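Local coordinates for protein sugar kinase MJ0406 (Methanococcus jannaschii, PDB 2C4E) that phosphorylates a broad range of nucleosides with ATP, most actively inosine, guanosine and cytidine, to give nucleoside monophosphates, at residues Phe199-Asp202 and Asp203-Arg207; Ile83-Ser86 and Lys87-Tyr90; Phe129-Glu132 and Ile133-Ile136; Glu171-Leu174 and Glu175-Glu178; Asn286-Trp290 and Asp291-Glu295. All blocks are in the same frame, centred on the assembly; numbering follows the deposited sequence.

Contact 1 (Phe199-Asp202 and Asp203-Arg207); sequences FEID and DYLER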
# COMPACT_ATOMS: atom_id res chain seq x y z
N PHE A 199 21.61 -26.14 18.32
CA PHE A 199 20.71 -26.85 19.24
C PHE A 199 20.07 -28.05 18.60
O PHE A 199 19.62 -28.00 17.45
CB PHE A 199 19.59 -25.91 19.69
CG PHE A 199 19.88 -25.12 20.94
CD1 PHE A 199 18.83 -24.59 21.68
CD2 PHE A 199 21.18 -24.88 21.36
CE1 PHE A 199 19.07 -23.84 22.81
CE2 PHE A 199 21.41 -24.13 22.52
CZ PHE A 199 20.35 -23.63 23.23
N GLU A 200 20.01 -29.14 19.36
CA GLU A 200 19.10 -30.24 19.10
C GLU A 200 17.91 -30.04 20.05
O GLU A 200 17.92 -29.13 20.90
CB GLU A 200 19.79 -31.58 19.36
CG GLU A 200 20.94 -31.90 18.41
CD GLU A 200 21.81 -33.04 18.90
OE1 GLU A 200 22.51 -32.86 19.92
OE2 GLU A 200 21.80 -34.13 18.29
N ILE A 201 16.90 -30.88 19.90
CA ILE A 201 15.68 -30.77 20.68
C ILE A 201 15.98 -30.74 22.18
O ILE A 201 15.41 -29.94 22.91
CB ILE A 201 14.70 -31.92 20.30
CG1 ILE A 201 14.03 -31.56 18.96
CG2 ILE A 201 13.62 -32.12 21.38
CD1 ILE A 201 13.59 -32.74 18.15
N ASP A 202 16.90 -31.59 22.63
CA ASP A 202 17.19 -31.71 24.06
C ASP A 202 17.79 -30.42 24.61
O ASP A 202 17.58 -30.09 25.79
CB ASP A 202 18.10 -32.91 24.34
CG ASP A 202 17.36 -34.23 24.31
OD1 ASP A 202 18.00 -35.27 24.56
OD2 ASP A 202 16.15 -34.35 24.04
N ASP A 203 18.55 -29.70 23.78
CA ASP A 203 19.05 -28.38 24.17
C ASP A 203 17.95 -27.36 24.41
O ASP A 203 18.04 -26.57 25.34
CB ASP A 203 20.03 -27.83 23.15
CG ASP A 203 21.22 -28.74 22.95
OD1 ASP A 203 22.06 -28.85 23.87
OD2 ASP A 203 21.40 -29.40 21.91
N TYR A 204 16.92 -27.33 23.56
CA TYR A 204 15.76 -26.49 23.84
C TYR A 204 15.12 -26.88 25.15
O TYR A 204 14.72 -26.02 25.93
CB TYR A 204 14.71 -26.61 22.76
CG TYR A 204 15.10 -25.98 21.46
CD1 TYR A 204 15.63 -26.75 20.43
CD2 TYR A 204 14.94 -24.62 21.25
CE1 TYR A 204 16.00 -26.18 19.23
CE2 TYR A 204 15.29 -24.04 20.05
CZ TYR A 204 15.82 -24.83 19.03
OH TYR A 204 16.16 -24.26 17.82
N LEU A 205 15.01 -28.18 25.38
CA LEU A 205 14.25 -28.66 26.54
C LEU A 205 14.99 -28.47 27.86
O LEU A 205 14.39 -28.62 28.92
CB LEU A 205 13.85 -30.12 26.36
CG LEU A 205 12.86 -30.37 25.22
CD1 LEU A 205 12.73 -31.87 24.97
CD2 LEU A 205 11.52 -29.76 25.53
N GLU A 206 16.28 -28.15 27.81
CA GLU A 206 16.99 -27.73 29.02
C GLU A 206 16.57 -26.31 29.41
O GLU A 206 16.78 -25.89 30.54
CB GLU A 206 18.51 -27.78 28.83
CG GLU A 206 19.06 -29.20 28.84
CD GLU A 206 20.55 -29.27 28.55
OE1 GLU A 206 21.25 -28.24 28.70
OE2 GLU A 206 21.04 -30.35 28.17
N ARG A 207 15.96 -25.58 28.48
CA ARG A 207 15.61 -24.18 28.70
C ARG A 207 14.12 -23.91 28.77
O ARG A 207 13.71 -23.02 29.49
CB ARG A 207 16.24 -23.35 27.61
CG ARG A 207 17.75 -23.36 27.72
CD ARG A 207 18.48 -23.03 26.46
NE ARG A 207 19.92 -22.96 26.68
CZ ARG A 207 20.77 -23.99 26.60
NH1 ARG A 207 20.35 -25.22 26.30
NH2 ARG A 207 22.07 -23.78 26.81
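Phe199 packs against Asp203, Tyr204 and Arg207 where the chain enters the short helix 201-205. Two helix-start motifs meet here. Glu200 is the N-cap residue, and its backbone N donates to Asp203 OD2 at 2.9 Å. The bond is nearly straight (165°) and uses the anti lone pair of OD2. This is the side-chain-to-backbone half of a capping box. It gives the N-cap N-H a side-chain acceptor three residues on. Phe199, just before the cap, and Tyr204, four residues after it, form a hydrophobic staple.

The aromatic contact is T-shaped. The edge of Phe199 points into the face of Tyr204, with the ring centroids 5.1 Å apart and the planes at 89°. Phe199 CB adds to this by meeting Tyr204 CE1 at 3.6 Å. One face of the Phe199 ring is covered by Asp203 CB, a CH-pi contact of 3.6 Å to the ring centroid. Asp203 CG lies beside its own backbone N (chi1 -59°). One residue thus both covers the ring with CB and caps the chain with OD2.

The polar end of Tyr204 leaves the contact, and its OH bonds to Ser194 OG in helix 187-197. Glu200 OE1 and Asp203 OD2, two like charges, come close. The N-H on OD2 probably offsets part of the repulsion.

Arg207 reaches back along an extended chain. Its NH1 donates to Asp203 O at 2.8 Å, with the oxygen in the guanidinium plane. Over one face of that group sits Phe199 CZ, 3.4 Å from Arg207 CZ.

Contact 2 (Ile83-Ser86 and Lys87-Tyr90); sequences INIS and KLYY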
# COMPACT_ATOMS: atom_id res chain seq x y z
N ILE A 83 -12.14 -7.12 24.73
CA ILE A 83 -10.71 -7.37 24.86
C ILE A 83 -10.12 -6.15 25.57
O ILE A 83 -10.33 -5.03 25.14
CB ILE A 83 -10.08 -7.66 23.48
CG1 ILE A 83 -10.59 -9.04 23.00
CG2 ILE A 83 -8.56 -7.68 23.58
CD1 ILE A 83 -10.20 -9.41 21.61
N ASN A 84 -9.41 -6.40 26.66
CA ASN A 84 -8.81 -5.35 27.49
C ASN A 84 -7.70 -4.70 26.67
O ASN A 84 -6.69 -5.33 26.36
CB ASN A 84 -8.27 -5.98 28.78
CG ASN A 84 -7.71 -4.96 29.79
OD1 ASN A 84 -7.80 -5.18 31.01
ND2 ASN A 84 -7.14 -3.89 29.30
N ILE A 85 -7.91 -3.44 26.29
CA ILE A 85 -6.92 -2.71 25.51
C ILE A 85 -6.41 -1.51 26.31
O ILE A 85 -5.92 -0.54 25.73
CB ILE A 85 -7.51 -2.27 24.16
CG1 ILE A 85 -8.81 -1.47 24.37
CG2 ILE A 85 -7.75 -3.48 23.31
CD1 ILE A 85 -9.26 -0.70 23.16
N SER A 86 -6.51 -1.63 27.63
CA SER A 86 -6.00 -0.63 28.57
C SER A 86 -4.49 -0.37 28.45
O SER A 86 -4.03 0.72 28.77
CB SER A 86 -6.36 -1.01 30.02
OG SER A 86 -5.55 -2.04 30.55
N LYS A 87 -3.74 -1.37 27.98
CA LYS A 87 -2.28 -1.24 27.86
C LYS A 87 -1.81 -0.75 26.47
O LYS A 87 -0.61 -0.62 26.24
CB LYS A 87 -1.58 -2.55 28.23
CG LYS A 87 -1.65 -2.94 29.72
CD LYS A 87 -1.26 -4.39 29.94
CE LYS A 87 -1.02 -4.71 31.41
NZ LYS A 87 -2.25 -4.42 32.20
N LEU A 88 -2.73 -0.44 25.54
CA LEU A 88 -2.31 0.06 24.23
C LEU A 88 -1.64 1.43 24.37
O LEU A 88 -2.10 2.27 25.14
CB LEU A 88 -3.48 0.18 23.25
CG LEU A 88 -4.17 -1.07 22.71
CD1 LEU A 88 -5.15 -0.69 21.60
CD2 LEU A 88 -3.19 -2.12 22.23
N TYR A 89 -0.55 1.62 23.63
CA TYR A 89 0.07 2.92 23.47
C TYR A 89 -0.48 3.55 22.19
O TYR A 89 -0.42 2.94 21.13
CB TYR A 89 1.59 2.80 23.37
CG TYR A 89 2.26 4.14 23.19
CD1 TYR A 89 2.53 4.63 21.91
CD2 TYR A 89 2.57 4.94 24.28
CE1 TYR A 89 3.12 5.88 21.74
CE2 TYR A 89 3.16 6.18 24.12
CZ TYR A 89 3.43 6.64 22.84
OH TYR A 89 4.01 7.87 22.66
N TYR A 90 -1.03 4.76 22.31
CA TYR A 90 -1.58 5.48 21.17
C TYR A 90 -0.61 6.57 20.75
O TYR A 90 -0.31 7.48 21.53
CB TYR A 90 -2.92 6.12 21.54
CG TYR A 90 -4.09 5.16 21.58
CD1 TYR A 90 -4.26 4.27 22.63
CD2 TYR A 90 -5.03 5.15 20.55
CE1 TYR A 90 -5.34 3.39 22.66
CE2 TYR A 90 -6.11 4.29 20.57
CZ TYR A 90 -6.26 3.41 21.62
OH TYR A 90 -7.34 2.56 21.63
O HOH W 1 -4.45 -4.10 27.69
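Ile85 and Leu88 touch across a type I beta turn. Leu88 CD1 lies 3.8 Å from Ile85 CB, and Leu88 CG is equally near to that carbon. The side chains meet at an oblique angle, with the leucine branch against the base of the isoleucine. Further out, Ile85 CD1 comes to 4.1 Å from Tyr90 OH. Ile85 CG1 stands between its own backbone N and carbonyl carbon (chi1 55°), and the chain then runs on extended to CD1.

The turn is closed by its backbone. Leu88 N donates to Ile85 O at 3.2 Å, and the bond is close to straight (166°). It brings the two residues near each other.

The next layer is polar. Asn84 ND2 donates to Ser86 OG at 2.7 Å, with the hydroxyl oxygen near the amide plane. A water molecule bridges the start of the turn. It donates to Asn84 O at 2.9 Å and accepts from Lys87 N at 2.8 Å. The water therefore serves a peptide N-H that the turn bond does not use.

Outer residues place these groups. Tyr90 OH is hydrogen-bonded to Glu75 OE2 of helix 73-80, and Ile85 packs on Leu78 and Lys79 of the same helix. Leu88 packs on Leu61 of strand 58-62, the outermost strand on one side of the large sheet. The turn links helix 73-80 to the short strand 89-90.

The chemistry is mixed. An apolar contact joins Ile85 and Leu88, the two end residues of the turn. The amide and hydroxyl bond to each other, while the water joins two backbone atoms.

Contact 3 (Phe129-Glu132 and Ile133-Ile136); sequences FNTE and IVHI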
# COMPACT_ATOMS: atom_id res chain seq x y z
N PHE A 129 2.79 -7.73 34.57
CA PHE A 129 1.68 -8.48 34.04
C PHE A 129 1.10 -9.30 35.17
O PHE A 129 1.84 -9.88 35.96
CB PHE A 129 2.18 -9.42 32.93
CG PHE A 129 2.84 -8.70 31.78
CD1 PHE A 129 2.07 -8.02 30.87
CD2 PHE A 129 4.21 -8.72 31.61
CE1 PHE A 129 2.66 -7.37 29.80
CE2 PHE A 129 4.79 -8.06 30.54
CZ PHE A 129 4.00 -7.40 29.64
N ASN A 130 -0.22 -9.35 35.25
CA ASN A 130 -0.89 -10.13 36.27
C ASN A 130 -1.63 -11.32 35.69
O ASN A 130 -2.47 -11.92 36.37
CB ASN A 130 -1.87 -9.23 37.05
CG ASN A 130 -1.18 -8.10 37.76
OD1 ASN A 130 -1.69 -6.96 37.81
ND2 ASN A 130 -0.02 -8.39 38.35
N THR A 131 -1.29 -11.68 34.46
CA THR A 131 -1.94 -12.76 33.75
C THR A 131 -1.22 -14.10 33.92
O THR A 131 -0.06 -14.16 34.29
CB THR A 131 -2.00 -12.42 32.25
OG1 THR A 131 -0.73 -11.90 31.82
CG2 THR A 131 -3.00 -11.29 32.02
N GLU A 132 -1.93 -15.19 33.65
CA GLU A 132 -1.32 -16.52 33.74
C GLU A 132 -0.26 -16.74 32.67
O GLU A 132 0.73 -17.40 32.94
CB GLU A 132 -2.38 -17.61 33.62
CG GLU A 132 -3.07 -17.83 34.96
CD GLU A 132 -4.25 -18.76 34.91
OE1 GLU A 132 -4.33 -19.59 33.98
OE2 GLU A 132 -5.08 -18.66 35.85
N ILE A 133 -0.51 -16.22 31.48
CA ILE A 133 0.42 -16.35 30.34
C ILE A 133 0.63 -15.00 29.69
O ILE A 133 -0.31 -14.25 29.49
CB ILE A 133 -0.10 -17.33 29.27
CG1 ILE A 133 -0.38 -18.69 29.91
CG2 ILE A 133 0.92 -17.43 28.14
CD1 ILE A 133 -0.85 -19.74 28.92
N VAL A 134 1.88 -14.69 29.39
CA VAL A 134 2.24 -13.57 28.56
C VAL A 134 2.75 -14.17 27.25
O VAL A 134 3.79 -14.84 27.22
CB VAL A 134 3.33 -12.71 29.24
CG1 VAL A 134 3.85 -11.66 28.30
CG2 VAL A 134 2.76 -12.08 30.51
N HIS A 135 2.01 -13.94 26.17
CA HIS A 135 2.38 -14.45 24.86
C HIS A 135 2.97 -13.32 24.04
O HIS A 135 2.34 -12.28 23.86
CB HIS A 135 1.17 -15.03 24.14
CG HIS A 135 1.49 -15.47 22.75
ND1 HIS A 135 2.30 -16.56 22.48
CD2 HIS A 135 1.15 -14.95 21.55
CE1 HIS A 135 2.46 -16.67 21.18
NE2 HIS A 135 1.75 -15.72 20.59
N ILE A 136 4.18 -13.57 23.54
CA ILE A 136 5.02 -12.60 22.87
C ILE A 136 5.11 -13.00 21.41
O ILE A 136 5.76 -13.98 21.06
CB ILE A 136 6.40 -12.57 23.50
CG1 ILE A 136 6.26 -12.12 24.95
CG2 ILE A 136 7.31 -11.60 22.71
CD1 ILE A 136 7.53 -12.25 25.79
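Phe129 lies against Val134, five residues on, at the start of strand 131-136. Its CB meets Val134 CG2 at 3.6 Å. Phe129 CG is as near, also 3.6 Å from Val134 CG2. The two ortho carbons then part slightly: Phe129 CD2 is 3.8 Å from that methyl and Phe129 CD1 4.1 Å. The outer ring atoms extend past CG2. Above the ring is the other methyl of the valine. Val134 CG1 stands over the centre of one face, 4.3 Å above its plane. Both methyls of the valine thus serve the phenylalanine, one at the root of the ring and one over it. The two side chains cross at about a right angle. Val134 CG1 is anti to the backbone N (chi1 171°), which puts CG2 beside that N, where it can meet Phe129 CB.

The residues sit where the chain turns a corner at Glu132 and enters the central sheet of the ribokinase fold. Strand 131-136 runs between strands 7-11 and 156-159, parallel to both. It opens a beta-alpha-beta crossover through helix 141-151, and Val134 also packs on Ala151 of that helix. On the other face of the strand, Ile133 packs on Leu254 and Val258 of helix 245-258.

Thr131 provides the polar side of the corner. Its OG1 is hydrogen-bonded to Thr9 OG1 in the neighbouring strand. Ile133 O is also close, 3.3 Å from Thr131 OG1, but this bond is weak and not settled. Thr131 OG1 lies 3.7 Å from Val134 CG2, so the same methyl meets the ring and the hydroxyl oxygen.

Contact 4 (Glu171-Leu174 and Glu175-Glu178); sequences EMLL and EIIE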
# COMPACT_ATOMS: atom_id res chain seq x y z
N GLU A 171 23.05 -14.83 20.31
CA GLU A 171 23.07 -14.48 21.74
C GLU A 171 21.71 -14.02 22.26
O GLU A 171 21.27 -14.40 23.36
CB GLU A 171 24.13 -13.39 21.97
CG GLU A 171 25.57 -13.87 21.79
CD GLU A 171 26.05 -13.91 20.34
OE1 GLU A 171 25.55 -13.14 19.50
OE2 GLU A 171 26.95 -14.73 20.04
N MET A 172 21.04 -13.18 21.47
CA MET A 172 19.74 -12.67 21.84
C MET A 172 18.66 -13.74 21.78
O MET A 172 17.72 -13.74 22.58
CB MET A 172 19.36 -11.55 20.89
CG MET A 172 18.14 -10.80 21.35
SD MET A 172 17.68 -9.56 20.18
CE MET A 172 16.33 -8.76 21.07
N LEU A 173 18.75 -14.63 20.80
CA LEU A 173 17.79 -15.72 20.70
C LEU A 173 17.93 -16.67 21.87
O LEU A 173 16.93 -17.14 22.41
CB LEU A 173 17.97 -16.48 19.38
CG LEU A 173 16.90 -17.52 19.06
CD1 LEU A 173 15.51 -16.87 19.04
CD2 LEU A 173 17.21 -18.22 17.72
N LEU A 174 19.16 -16.95 22.27
CA LEU A 174 19.42 -17.82 23.40
C LEU A 174 18.83 -17.16 24.63
O LEU A 174 18.14 -17.80 25.41
CB LEU A 174 20.92 -18.05 23.58
CG LEU A 174 21.35 -18.98 24.70
CD1 LEU A 174 20.76 -20.37 24.52
CD2 LEU A 174 22.89 -19.04 24.75
N GLU A 175 19.02 -15.85 24.77
CA GLU A 175 18.51 -15.13 25.95
C GLU A 175 16.99 -15.16 26.07
O GLU A 175 16.47 -15.42 27.14
CB GLU A 175 19.02 -13.69 25.97
CG GLU A 175 18.70 -12.94 27.25
CD GLU A 175 19.49 -13.42 28.47
OE1 GLU A 175 20.34 -14.34 28.35
OE2 GLU A 175 19.26 -12.85 29.55
N ILE A 176 16.26 -14.91 24.99
CA ILE A 176 14.81 -14.92 25.10
C ILE A 176 14.28 -16.34 25.33
O ILE A 176 13.33 -16.54 26.09
CB ILE A 176 14.14 -14.21 23.90
CG1 ILE A 176 12.69 -13.89 24.20
CG2 ILE A 176 14.26 -15.05 22.61
CD1 ILE A 176 12.12 -12.79 23.34
N ILE A 177 14.90 -17.33 24.71
CA ILE A 177 14.52 -18.72 24.89
C ILE A 177 14.75 -19.17 26.34
O ILE A 177 13.99 -19.98 26.86
CB ILE A 177 15.25 -19.65 23.89
CG1 ILE A 177 14.66 -19.45 22.51
CG2 ILE A 177 15.17 -21.12 24.32
CD1 ILE A 177 15.38 -20.26 21.41
N GLU A 178 15.77 -18.60 26.99
CA GLU A 178 16.08 -18.97 28.35
C GLU A 178 15.01 -18.39 29.28
O GLU A 178 14.90 -18.80 30.43
CB GLU A 178 17.53 -18.60 28.72
CG GLU A 178 18.49 -19.54 27.97
CD GLU A 178 19.93 -19.49 28.38
OE1 GLU A 178 20.43 -18.38 28.70
OE2 GLU A 178 20.58 -20.57 28.34
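The backbone of Glu171-Glu178 is joined by four successive i to i+4 bonds, running from Glu175 N to Glu171 O (3.0 Å) through Glu178 N to Leu174 O (3.0 Å). Side chains one turn apart pack along it. Leu173 CG meets Ile177 CD1 at 3.9 Å. Ile176 CG2 is more distant from the same leucine, 4.2 Å from Leu173 CD1, and it also lies over the backbone, 3.4 Å from Leu173 O. Ile176 CG1 is anti to the backbone N (chi1 -164°), which turns CG2 back over this carbonyl.

Helix 170-178 is the crossover helix between the parallel strands 156-159 and 182-186. Its buried residues face other helices: Leu173 and Ile177 rest on Leu197 of helix 187-197, and Ile176 on Leu145 and Ala148 of helix 141-151. Glu175 OE2 forms a salt bridge with Lys149.

Leu174 and Glu178 make a mixed pair. Leu174 CD1 lies 3.8 Å from Glu178 OE2, and Glu178 CG lies over Leu174 O. The same OE2 takes a salt bridge from Arg207 NE, and Leu174 packs on both Phe199 and Arg207. With Glu178 cut back to an alanine, Arg207 NE would probably lose its charged mate and Leu174 CD1 a neighbour. A magnesium ion is bound about 5 Å from the Glu178 side chain.

Contact 5 (Asn286-Trp290 and Asp291-Glu295); sequences NLPTW and DKVVE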
# COMPACT_ATOMS: atom_id res chain seq x y z
N ASN A 286 -13.00 -15.73 10.62
CA ASN A 286 -13.70 -16.99 10.92
C ASN A 286 -13.15 -17.66 12.17
O ASN A 286 -13.04 -18.89 12.22
CB ASN A 286 -13.63 -17.95 9.72
CG ASN A 286 -14.75 -19.00 9.73
OD1 ASN A 286 -14.51 -20.20 9.53
ND2 ASN A 286 -15.98 -18.55 9.97
N LEU A 287 -12.84 -16.86 13.18
CA LEU A 287 -12.36 -17.40 14.45
C LEU A 287 -13.51 -18.11 15.15
O LEU A 287 -14.60 -17.55 15.29
CB LEU A 287 -11.75 -16.30 15.33
CG LEU A 287 -10.36 -15.84 14.88
CD1 LEU A 287 -9.99 -14.55 15.60
CD2 LEU A 287 -9.29 -16.88 15.12
N PRO A 288 -13.30 -19.36 15.56
CA PRO A 288 -14.38 -20.16 16.14
C PRO A 288 -14.57 -19.97 17.65
O PRO A 288 -13.67 -19.51 18.36
CB PRO A 288 -13.93 -21.58 15.85
CG PRO A 288 -12.44 -21.50 15.99
CD PRO A 288 -12.05 -20.14 15.45
N THR A 289 -15.74 -20.37 18.13
CA THR A 289 -16.01 -20.49 19.55
C THR A 289 -15.45 -21.80 20.07
O THR A 289 -15.15 -22.71 19.30
CB THR A 289 -17.50 -20.48 19.84
OG1 THR A 289 -18.14 -21.59 19.18
CG2 THR A 289 -18.18 -19.24 19.28
N TRP A 290 -15.37 -21.90 21.39
CA TRP A 290 -14.88 -23.09 22.07
C TRP A 290 -15.71 -24.32 21.72
O TRP A 290 -15.18 -25.36 21.34
CB TRP A 290 -14.88 -22.88 23.58
CG TRP A 290 -14.37 -24.08 24.28
CD1 TRP A 290 -15.10 -25.05 24.89
CD2 TRP A 290 -13.01 -24.48 24.37
NE1 TRP A 290 -14.27 -26.02 25.39
CE2 TRP A 290 -12.98 -25.70 25.08
CE3 TRP A 290 -11.79 -23.92 23.96
CZ2 TRP A 290 -11.79 -26.37 25.36
CZ3 TRP A 290 -10.61 -24.59 24.24
CH2 TRP A 290 -10.62 -25.79 24.94
N ASP A 291 -17.02 -24.21 21.86
CA ASP A 291 -17.88 -25.37 21.59
C ASP A 291 -17.77 -25.81 20.14
O ASP A 291 -17.80 -27.01 19.87
CB ASP A 291 -19.33 -25.10 21.98
CG ASP A 291 -19.54 -25.05 23.49
OD1 ASP A 291 -18.61 -25.40 24.27
OD2 ASP A 291 -20.61 -24.65 23.98
N LYS A 292 -17.60 -24.87 19.21
CA LYS A 292 -17.46 -25.23 17.80
C LYS A 292 -16.15 -25.97 17.53
O LYS A 292 -16.10 -26.88 16.70
CB LYS A 292 -17.56 -23.99 16.89
CG LYS A 292 -18.96 -23.41 16.78
CD LYS A 292 -19.83 -24.17 15.78
CE LYS A 292 -21.28 -23.70 15.83
NZ LYS A 292 -22.20 -24.60 15.09
N VAL A 293 -15.08 -25.58 18.23
CA VAL A 293 -13.80 -26.24 18.09
C VAL A 293 -13.86 -27.65 18.67
O VAL A 293 -13.37 -28.60 18.06
CB VAL A 293 -12.68 -25.43 18.77
CG1 VAL A 293 -11.44 -26.27 18.97
CG2 VAL A 293 -12.37 -24.20 17.95
N VAL A 294 -14.48 -27.78 19.84
CA VAL A 294 -14.62 -29.10 20.46
C VAL A 294 -15.42 -30.02 19.53
O VAL A 294 -15.06 -31.19 19.35
CB VAL A 294 -15.24 -29.01 21.88
CG1 VAL A 294 -15.54 -30.39 22.44
CG2 VAL A 294 -14.29 -28.25 22.81
N GLU A 295 -16.48 -29.49 18.93
CA GLU A 295 -17.33 -30.26 18.03
C GLU A 295 -16.58 -30.78 16.81
O GLU A 295 -16.80 -31.89 16.35
CB GLU A 295 -18.52 -29.40 17.58
CG GLU A 295 -19.61 -30.13 16.83
CD GLU A 295 -20.71 -29.20 16.34
OE1 GLU A 295 -20.42 -28.00 16.09
OE2 GLU A 295 -21.87 -29.65 16.20
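Asp291 meets Trp290 at the edge of its ring, with Asp291 OD1 3.6 Å from Trp290 CD1 and close to the ring plane. The planes of ring and carboxylate are 60° apart.

Lys292 comes next and is paired with Thr289. Its backbone N donates to Thr289 OG1 at 3.3 Å, a weak capping bond. The hydroxyl oxygen sits between the backbone N and carbonyl carbon of the threonine (chi1 61°), which turns it toward Lys292 N. Lys292 CG lies alongside, 3.1 Å from Thr289 OG1. Lys292 NZ also has a long salt bridge to Glu295 OE1.

Thr289 is the N-cap of helix 290-299, the last helix of the chain, which packs on helix 263-277. Pro288 and Val293 face that helix, on Phe276 and Ala272.

Val293 N donates to Thr289 O at 3.1 Å. Its CG2 presses on Pro288 CG at 3.3 Å, tighter than usual for two carbons.

Val294 N donates to Trp290 O at 2.9 Å. Val294 CG2 lies over one face of the indole, 3.8 Å from the centroid of the five-membered ring. Trp290 CG is anti to its backbone N (chi1 -180°), which lays the indole where that face meets the methyl. The ring also makes a cation-pi contact with Lys259 and packs on Ile269. Replacing the indole of Trp290 by an alanine side chain is likely to leave Lys259 without its pi partner and open a gap beside Val294 CG2.

Overall arrangement
Along the chain the order is contact 2, contact 3, contact 4, contact 1, contact 5. Contacts 1 and 4 are neighbours, with centres about 12 Å apart. They touch directly, joining helix 170-178 to helix 201-205. Contact 3 lies in the central sheet, about 18 Å between centres from contact 4 and 14 Å from contact 2. Nearest atoms are about 5 Å apart in both cases. Contact 5 sits on the opposite side of the chain's centre from contact 4, 35 Å between centres. The sheet strand of contact 3 thus lies between the helical pair of contacts 4 and 1 and the turn of contact 2. None of the five touches the other subunit of the homodimer.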